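Local coordinates for protein enoyl-CoA hydratase carB homologue (Streptomyces cattleya, PDB 5O34) that probably catalyses a crotonase-type reaction on a thioester or related substrate during biosynthesis of the carbapenem antibiotic thienamycin, at residues C48-D53 / E88-V93; L80-D85 / Y132-A137; S139-A144 / R238-Y243. All blocks are in the same frame, centred on the assembly; numbering follows the deposited sequence.

Interaction 1 (C48-D53 / E88-V93); sequences CSRLGD and EKVRCV
Arg50 and Val90 meet where an edge strand of the crotonase-fold sheet, 47-50, ends, close to the loop that leads into strand 92-96. The two side chains run roughly perpendicular, and the Arg50 chain lays its CD-NE stretch against one methyl of Val90: CG2 of Val90 is 3.9 Å from NE of Arg50 and 4.1 Å from its CD. A bend at chi2 (-55°) turns the arginine chain back toward that methyl, which Val90 holds anti to its own carbonyl carbon. This is contact with the aliphatic and NE part of an exposed arginine, oblique to the guanidinium plane.

The second touch lies beyond the turn Leu51-Gly52, where the backbone carbonyl of Asp53 comes close to the guanidinium of Arg91, also oblique to it. A bend at chi3 (-53°) swings the arginine tip over to that carbonyl. Each group has a clear hydrogen bond to Ser241 of helix 229-242: Ser241 OG is bonded to Asp53 O, while Arg91 NE is bonded to Ser241 O, so one serine ties together the two sides of the contact.

Further out, Leu84 of helix 71-86 packs on Arg50, and Ala56 of strand 55-59, the strand between 47-50 and 92-96 in the sheet, packs on Val90. Gly54 makes backbone hydrogen bonds with Arg91 and Cys92, and Lys140 NZ takes the carbonyl oxygen of Val90. At the Asp53 end, the shortest approach between the segments sets Arg91 NH2 2.8 Å from Asp53 O.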
loop_
_atom_site.group_PDB
_atom_site.type_symbol
_atom_site.label_atom_id
_atom_site.label_comp_id
_atom_site.label_asym_id
_atom_site.label_seq_id
_atom_site.Cartn_x
_atom_site.Cartn_y
_atom_site.Cartn_z
ATOM N N CYS A 48 6.873 31.550 10.295
ATOM C CA CYS A 48 7.866 30.939 9.428
ATOM C C CYS A 48 9.194 31.630 9.631
ATOM O O CYS A 48 9.229 32.804 10.006
ATOM C CB CYS A 48 7.432 30.985 7.969
ATOM S SG CYS A 48 8.453 29.968 6.869
ATOM N N SER A 49 10.289 30.908 9.378
ATOM C CA SER A 49 11.638 31.419 9.588
ATOM C C SER A 49 12.655 30.829 8.622
ATOM O O SER A 49 12.725 29.614 8.494
ATOM C CB SER A 49 12.081 31.150 11.029
ATOM O OG SER A 49 11.369 31.935 11.972
ATOM N N ARG A 50 13.461 31.678 7.962
ATOM C CA ARG A 50 14.522 31.196 7.074
ATOM C C ARG A 50 15.737 30.845 7.907
ATOM O O ARG A 50 16.162 31.642 8.745
ATOM C CB ARG A 50 14.938 32.217 5.987
ATOM C CG ARG A 50 13.837 32.730 5.056
ATOM C CD ARG A 50 13.042 31.654 4.321
ATOM N NE ARG A 50 11.762 32.188 3.848
ATOM C CZ ARG A 50 10.687 32.370 4.614
ATOM N NH1 ARG A 50 10.722 32.057 5.906
ATOM N NH2 ARG A 50 9.574 32.876 4.100
ATOM N N LEU A 51 16.286 29.648 7.678
ATOM C CA LEU A 51 17.502 29.186 8.336
ATOM C C LEU A 51 18.664 29.278 7.332
ATOM O O LEU A 51 19.778 28.842 7.606
ATOM C CB LEU A 51 17.328 27.793 8.975
ATOM C CG LEU A 51 16.061 27.567 9.840
ATOM C CD1 LEU A 51 16.159 26.292 10.583
ATOM C CD2 LEU A 51 15.836 28.667 10.867
ATOM N N GLY A 52 18.365 29.895 6.187
ATOM C CA GLY A 52 19.294 30.290 5.136
ATOM C C GLY A 52 20.112 29.294 4.339
ATOM O O GLY A 52 21.083 29.708 3.693
ATOM N N ASP A 53 19.742 28.009 4.332
ATOM C CA ASP A 53 20.436 27.035 3.477
ATOM C C ASP A 53 19.490 26.721 2.308
ATOM O O ASP A 53 19.838 25.989 1.378
ATOM C CB ASP A 53 20.759 25.746 4.259
ATOM C CG ASP A 53 21.728 25.928 5.411
ATOM O OD1 ASP A 53 22.948 25.711 5.202
ATOM O OD2 ASP A 53 21.264 26.251 6.533
ATOM N N GLU A 88 11.701 31.232 -4.660
ATOM C CA GLU A 88 12.746 30.376 -5.228
ATOM C C GLU A 88 13.992 30.242 -4.319
ATOM O O GLU A 88 14.808 29.339 -4.533
ATOM C CB GLU A 88 13.110 30.791 -6.671
ATOM C CG GLU A 88 13.933 29.774 -7.476
ATOM C CD GLU A 88 13.559 28.292 -7.513
ATOM O OE1 GLU A 88 12.788 27.815 -6.646
ATOM O OE2 GLU A 88 14.096 27.589 -8.399
ATOM N N LYS A 89 14.095 31.065 -3.261
ATOM C CA LYS A 89 15.199 30.939 -2.304
ATOM C C LYS A 89 14.964 29.755 -1.325
ATOM O O LYS A 89 15.904 29.315 -0.665
ATOM C CB LYS A 89 15.460 32.264 -1.571
ATOM C CG LYS A 89 16.059 33.334 -2.479
ATOM C CD LYS A 89 16.287 34.645 -1.750
ATOM C CE LYS A 89 16.922 35.675 -2.655
ATOM N NZ LYS A 89 17.028 37.004 -1.999
ATOM N N VAL A 90 13.717 29.220 -1.286
ATOM C CA VAL A 90 13.293 28.084 -0.460
ATOM C C VAL A 90 13.386 26.784 -1.282
ATOM O O VAL A 90 12.856 26.718 -2.398
ATOM C CB VAL A 90 11.858 28.306 0.113
ATOM C CG1 VAL A 90 11.355 27.083 0.882
ATOM C CG2 VAL A 90 11.801 29.551 0.993
ATOM N N ARG A 91 14.067 25.766 -0.735
ATOM C CA ARG A 91 14.216 24.462 -1.383
ATOM C C ARG A 91 13.635 23.318 -0.543
ATOM O O ARG A 91 13.272 22.281 -1.101
ATOM C CB ARG A 91 15.664 24.197 -1.808
ATOM C CG ARG A 91 15.986 24.855 -3.152
ATOM C CD ARG A 91 17.429 24.679 -3.622
ATOM N NE ARG A 91 18.420 25.080 -2.621
ATOM C CZ ARG A 91 18.720 26.335 -2.297
ATOM N NH1 ARG A 91 18.087 27.350 -2.877
ATOM N NH2 ARG A 91 19.640 26.586 -1.378
ATOM N N CYS A 92 13.490 23.532 0.780
ATOM C CA CYS A 92 12.896 22.569 1.705
ATOM C C CYS A 92 12.147 23.274 2.825
ATOM O O CYS A 92 12.574 24.335 3.277
ATOM C CB CYS A 92 13.936 21.596 2.255
ATOM S SG CYS A 92 13.231 20.063 2.936
ATOM N N VAL A 93 11.034 22.667 3.278
ATOM C CA VAL A 93 10.167 23.169 4.355
ATOM C C VAL A 93 10.183 22.179 5.532
ATOM O O VAL A 93 10.108 20.970 5.312
ATOM C CB VAL A 93 8.712 23.386 3.858
ATOM C CG1 VAL A 93 7.832 23.997 4.937
ATOM C CG2 VAL A 93 8.667 24.220 2.578
#

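Interaction 2 (L80-D85 / Y132-A137); sequences LMRELD and YTTVAA
Met81 faces Thr134 and Val135 across two neighbouring helices, 71-86 and 120-137, whose short segments run nearly parallel, 21° apart, with axes 9.6 Å from each other at closest approach. The Met81 side chain crosses that of Val135 at a slant and touches it through its methylene: CG of Met81 lies 3.8 Å from CG2 of Val135. With bends at both chi2 (-43°) and chi3, the thioether curls back rather than extending straight across to the other helix, and the CE methyl reaches Val142 of the adjoining strand.

Thr134 comes in beside the root of the same methionine, its CG2 4.1 Å from Met81 CB. Its hydroxyl stands anti to the backbone N (chi1 -167°) and points to the next residue along, OG1 being 3.6 Å from CG of Arg82. Here the threonine lies crosswise, close to square, against the arginine side chain, and the touch involves the arginine's aliphatic base rather than its guanidinium.

Around this core, Ile138 packs on Met81 and Cys160 on Val135, while Ser139 OG bonds Asp85 OD2 at the end of helix 71-86. No hydrogen bond joins the two segments. The contact between them is therefore one of van der Waals packing between methyl and methylene groups, with the threonine hydroxyl lying against carbon; Arg82, the one exposed residue of the four that touch, joins in through its aliphatic CG.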
loop_
_atom_site.group_PDB
_atom_site.type_symbol
_atom_site.label_atom_id
_atom_site.label_comp_id
_atom_site.label_asym_id
_atom_site.label_seq_id
_atom_site.Cartn_x
_atom_site.Cartn_y
_atom_site.Cartn_z
ATOM N N LEU A 80 0.692 30.224 3.705
ATOM C CA LEU A 80 2.140 30.081 3.922
ATOM C C LEU A 80 2.742 29.059 2.967
ATOM O O LEU A 80 3.725 29.367 2.287
ATOM C CB LEU A 80 2.474 29.736 5.378
ATOM C CG LEU A 80 3.956 29.418 5.679
ATOM C CD1 LEU A 80 4.861 30.643 5.439
ATOM C CD2 LEU A 80 4.120 28.858 7.089
ATOM N N MET A 81 2.111 27.869 2.863
ATOM C CA MET A 81 2.545 26.808 1.950
ATOM C C MET A 81 2.631 27.321 0.521
ATOM O O MET A 81 3.596 27.004 -0.179
ATOM C CB MET A 81 1.636 25.567 2.036
ATOM C CG MET A 81 1.753 24.788 3.348
ATOM S SD MET A 81 3.426 24.523 4.012
ATOM C CE MET A 81 4.052 23.427 2.872
ATOM N N ARG A 82 1.658 28.163 0.110
ATOM C CA ARG A 82 1.651 28.771 -1.225
ATOM C C ARG A 82 2.719 29.861 -1.386
ATOM O O ARG A 82 3.335 29.951 -2.454
ATOM C CB ARG A 82 0.261 29.265 -1.615
ATOM C CG ARG A 82 -0.628 28.125 -2.127
ATOM C CD ARG A 82 -2.021 28.587 -2.510
ATOM N NE ARG A 82 -2.644 29.388 -1.453
ATOM C CZ ARG A 82 -3.890 29.236 -1.021
ATOM N NH1 ARG A 82 -4.673 28.297 -1.546
ATOM N NH2 ARG A 82 -4.363 30.011 -0.054
ATOM N N GLU A 83 2.987 30.636 -0.314
ATOM C CA GLU A 83 4.043 31.660 -0.305
ATOM C C GLU A 83 5.409 30.978 -0.429
ATOM O O GLU A 83 6.258 31.423 -1.209
ATOM C CB GLU A 83 3.984 32.502 0.981
ATOM C CG GLU A 83 2.826 33.488 1.030
ATOM C CD GLU A 83 2.632 34.197 2.361
ATOM O OE1 GLU A 83 1.530 34.078 2.946
ATOM O OE2 GLU A 83 3.572 34.894 2.809
ATOM N N LEU A 84 5.594 29.861 0.304
ATOM C CA LEU A 84 6.829 29.069 0.293
ATOM C C LEU A 84 7.097 28.392 -1.056
ATOM O O LEU A 84 8.255 28.296 -1.460
ATOM C CB LEU A 84 6.862 28.053 1.451
ATOM C CG LEU A 84 6.836 28.627 2.881
ATOM C CD1 LEU A 84 6.798 27.522 3.912
ATOM C CD2 LEU A 84 8.017 29.558 3.148
ATOM N N ASP A 85 6.041 27.961 -1.771
ATOM C CA ASP A 85 6.203 27.358 -3.099
ATOM C C ASP A 85 6.617 28.407 -4.141
ATOM O O ASP A 85 7.305 28.070 -5.108
ATOM C CB ASP A 85 4.932 26.616 -3.550
ATOM C CG ASP A 85 5.158 25.645 -4.700
ATOM O OD1 ASP A 85 4.265 25.536 -5.572
ATOM O OD2 ASP A 85 6.232 24.995 -4.731
ATOM N N TYR A 132 -4.900 20.238 3.111
ATOM C CA TYR A 132 -4.312 18.939 2.747
ATOM C C TYR A 132 -3.859 18.896 1.289
ATOM O O TYR A 132 -2.772 18.382 1.010
ATOM C CB TYR A 132 -5.252 17.765 3.062
ATOM C CG TYR A 132 -5.699 17.650 4.505
ATOM C CD1 TYR A 132 -4.923 18.166 5.547
ATOM C CD2 TYR A 132 -6.853 16.954 4.840
ATOM C CE1 TYR A 132 -5.318 18.038 6.879
ATOM C CE2 TYR A 132 -7.240 16.792 6.170
ATOM C CZ TYR A 132 -6.480 17.355 7.182
ATOM O OH TYR A 132 -6.894 17.257 8.484
ATOM N N THR A 133 -4.663 19.476 0.368
ATOM C CA THR A 133 -4.317 19.503 -1.056
ATOM C C THR A 133 -3.108 20.376 -1.343
ATOM O O THR A 133 -2.287 19.965 -2.164
ATOM C CB THR A 133 -5.509 19.853 -1.973
ATOM O OG1 THR A 133 -6.137 21.065 -1.546
ATOM C CG2 THR A 133 -6.534 18.719 -2.068
ATOM N N THR A 134 -2.959 21.546 -0.665
ATOM C CA THR A 134 -1.820 22.445 -0.921
ATOM C C THR A 134 -0.505 21.826 -0.377
ATOM O O THR A 134 0.458 21.719 -1.140
ATOM C CB THR A 134 -2.095 23.909 -0.469
ATOM O OG1 THR A 134 -1.091 24.768 -1.007
ATOM C CG2 THR A 134 -2.105 24.085 1.035
ATOM N N VAL A 135 -0.490 21.354 0.893
ATOM C CA VAL A 135 0.684 20.718 1.516
ATOM C C VAL A 135 1.232 19.586 0.616
ATOM O O VAL A 135 2.445 19.477 0.445
ATOM C CB VAL A 135 0.389 20.231 2.965
ATOM C CG1 VAL A 135 1.563 19.439 3.549
ATOM C CG2 VAL A 135 0.046 21.407 3.876
ATOM N N ALA A 136 0.328 18.791 0.009
ATOM C CA ALA A 136 0.656 17.681 -0.886
ATOM C C ALA A 136 0.907 18.100 -2.346
ATOM O O ALA A 136 1.631 17.393 -3.054
ATOM C CB ALA A 136 -0.444 16.632 -0.829
ATOM N N ALA A 137 0.326 19.235 -2.803
ATOM C CA ALA A 137 0.496 19.667 -4.205
ATOM C C ALA A 137 1.660 20.645 -4.474
ATOM O O ALA A 137 2.041 20.776 -5.638
ATOM C CB ALA A 137 -0.799 20.235 -4.764
#

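Interaction 3 (S139-A144 / R238-Y243); sequences SKPVIA and RTISGY
Ile240 meets Pro141 and Ile143 with two different branches. Its CG2 methyl, anti to the backbone N, rests on the proline ring, 3.6 Å from Pro141 CG and 4.1 Å from CB, and the proline and isoleucine chains run in opposing directions as they pass. The longer branch instead has CG1 beside the backbone N (chi1 -55°) and continues nearly extended (chi2 168°), carrying CD1 out to the strand.

Ile143 has nearly the same conformation, and the two delta methyls meet end-on, with 3.7 Å between Ile143 CD1 and Ile240 CD1. Val142, between the two residues of the strand segment that touch the helix, has its CB pointing away from the helix. All three touching residues are buried, and the contact is purely apolar.

Cys92 of the neighbouring strand 92-96 packs on both isoleucines, and Val248 of helix 245-249 on Pro141. Leu204 of a second subunit also packs against Ile240, bringing this core close to the interface between chains. The arrangement is helix-on-sheet packing: the end of helix 229-242 lies against the start of the central strand 142-146 in a crotonase fold.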
loop_
_atom_site.group_PDB
_atom_site.type_symbol
_atom_site.label_atom_id
_atom_site.label_comp_id
_atom_site.label_asym_id
_atom_site.label_seq_id
_atom_site.Cartn_x
_atom_site.Cartn_y
_atom_site.Cartn_z
ATOM N N SER A 139 5.466 22.194 -4.949
ATOM C CA SER A 139 6.649 21.586 -5.560
ATOM C C SER A 139 7.819 21.335 -4.576
ATOM O O SER A 139 8.734 20.578 -4.905
ATOM C CB SER A 139 7.110 22.406 -6.763
ATOM O OG SER A 139 7.852 23.548 -6.364
ATOM N N LYS A 140 7.778 21.961 -3.384
ATOM C CA LYS A 140 8.823 21.843 -2.362
ATOM C C LYS A 140 8.572 20.674 -1.393
ATOM O O LYS A 140 7.449 20.551 -0.887
ATOM C CB LYS A 140 8.939 23.154 -1.533
ATOM C CG LYS A 140 8.825 24.473 -2.314
ATOM C CD LYS A 140 10.065 24.761 -3.155
ATOM C CE LYS A 140 9.840 25.895 -4.117
ATOM N NZ LYS A 140 10.278 27.179 -3.533
ATOM N N PRO A 141 9.608 19.872 -1.034
ATOM C CA PRO A 141 9.401 18.811 -0.037
ATOM C C PRO A 141 9.148 19.411 1.338
ATOM O O PRO A 141 9.680 20.471 1.666
ATOM C CB PRO A 141 10.722 18.030 -0.048
ATOM C CG PRO A 141 11.408 18.444 -1.272
ATOM C CD PRO A 141 11.001 19.864 -1.515
ATOM N N VAL A 142 8.309 18.738 2.124
ATOM C CA VAL A 142 7.926 19.176 3.462
ATOM C C VAL A 142 8.282 18.076 4.457
ATOM O O VAL A 142 7.902 16.923 4.262
ATOM C CB VAL A 142 6.418 19.563 3.537
ATOM C CG1 VAL A 142 6.078 20.215 4.872
ATOM C CG2 VAL A 142 6.018 20.475 2.377
ATOM N N ILE A 143 9.001 18.441 5.530
ATOM C CA ILE A 143 9.392 17.525 6.600
ATOM C C ILE A 143 8.572 17.845 7.830
ATOM O O ILE A 143 8.579 18.981 8.264
ATOM C CB ILE A 143 10.913 17.599 6.920
ATOM C CG1 ILE A 143 11.774 17.235 5.701
ATOM C CG2 ILE A 143 11.280 16.737 8.148
ATOM C CD1 ILE A 143 13.221 17.696 5.824
ATOM N N ALA A 144 7.883 16.857 8.404
ATOM C CA ALA A 144 7.146 17.045 9.648
ATOM C C ALA A 144 8.027 16.503 10.789
ATOM O O ALA A 144 8.560 15.400 10.678
ATOM C CB ALA A 144 5.817 16.313 9.598
ATOM N N ARG A 238 18.795 20.190 5.052
ATOM C CA ARG A 238 20.046 20.629 4.433
ATOM C C ARG A 238 20.426 19.704 3.266
ATOM O O ARG A 238 20.781 20.202 2.196
ATOM C CB ARG A 238 21.168 20.676 5.486
ATOM C CG ARG A 238 22.011 21.941 5.433
ATOM C CD ARG A 238 22.766 22.178 6.728
ATOM N NE ARG A 238 21.926 22.778 7.769
ATOM C CZ ARG A 238 21.804 22.303 9.006
ATOM N NH1 ARG A 238 22.455 21.202 9.371
ATOM N NH2 ARG A 238 21.031 22.922 9.885
ATOM N N THR A 239 20.311 18.364 3.457
ATOM C CA THR A 239 20.585 17.365 2.409
ATOM C C THR A 239 19.625 17.562 1.209
ATOM O O THR A 239 20.085 17.638 0.063
ATOM C CB THR A 239 20.525 15.939 2.994
ATOM O OG1 THR A 239 21.494 15.808 4.042
ATOM C CG2 THR A 239 20.755 14.854 1.934
ATOM N N ILE A 240 18.301 17.674 1.489
ATOM C CA ILE A 240 17.268 17.889 0.463
ATOM C C ILE A 240 17.539 19.199 -0.273
ATOM O O ILE A 240 17.547 19.210 -1.506
ATOM C CB ILE A 240 15.810 17.795 1.006
ATOM C CG1 ILE A 240 15.556 16.439 1.722
ATOM C CG2 ILE A 240 14.812 18.008 -0.136
ATOM C CD1 ILE A 240 14.264 16.339 2.551
ATOM N N SER A 241 17.842 20.277 0.488
ATOM C CA SER A 241 18.164 21.601 -0.055
ATOM C C SER A 241 19.385 21.597 -0.983
ATOM O O SER A 241 19.424 22.377 -1.929
ATOM C CB SER A 241 18.356 22.609 1.066
ATOM O OG SER A 241 18.177 23.918 0.560
ATOM N N GLY A 242 20.332 20.688 -0.735
ATOM C CA GLY A 242 21.544 20.523 -1.535
ATOM C C GLY A 242 21.351 19.868 -2.892
ATOM O O GLY A 242 22.239 19.956 -3.751
ATOM N N TYR A 243 20.208 19.180 -3.108
ATOM C CA TYR A 243 19.938 18.557 -4.415
ATOM C C TYR A 243 19.517 19.639 -5.412
ATOM O O TYR A 243 18.920 20.634 -4.998
ATOM C CB TYR A 243 18.801 17.510 -4.339
ATOM C CG TYR A 243 18.971 16.361 -3.362
ATOM C CD1 TYR A 243 20.177 15.667 -3.269
ATOM C CD2 TYR A 243 17.895 15.899 -2.610
ATOM C CE1 TYR A 243 20.323 14.584 -2.402
ATOM C CE2 TYR A 243 18.028 14.818 -1.741
ATOM C CZ TYR A 243 19.242 14.157 -1.647
ATOM O OH TYR A 243 19.360 13.091 -0.791
#

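In the fold
All three contacts gather round strands 92-96 and 142-146, neighbours in the six-stranded sheet. Interactions 1 and 3 are closest, with centres about 9 Å apart, and are joined through the sheet by Val93 O and Ile143 N at 2.8 Å, a probable hydrogen bond. Interaction 2 lies about 14 Å from each of the others, between centres. It touches interaction 1 where Leu80 and Leu84 pack on Cys48, and interaction 3 where Lys140 NZ lies 3.1 Å from Leu84 O, again a probable hydrogen bond. Helix 71-86 packs on both strands, Leu84 CD1 lying 3.8 Å from Val93 CG1 and Met81 CE 3.6 Å from Val142 CG2. Interaction 3 alone also meets a second subunit.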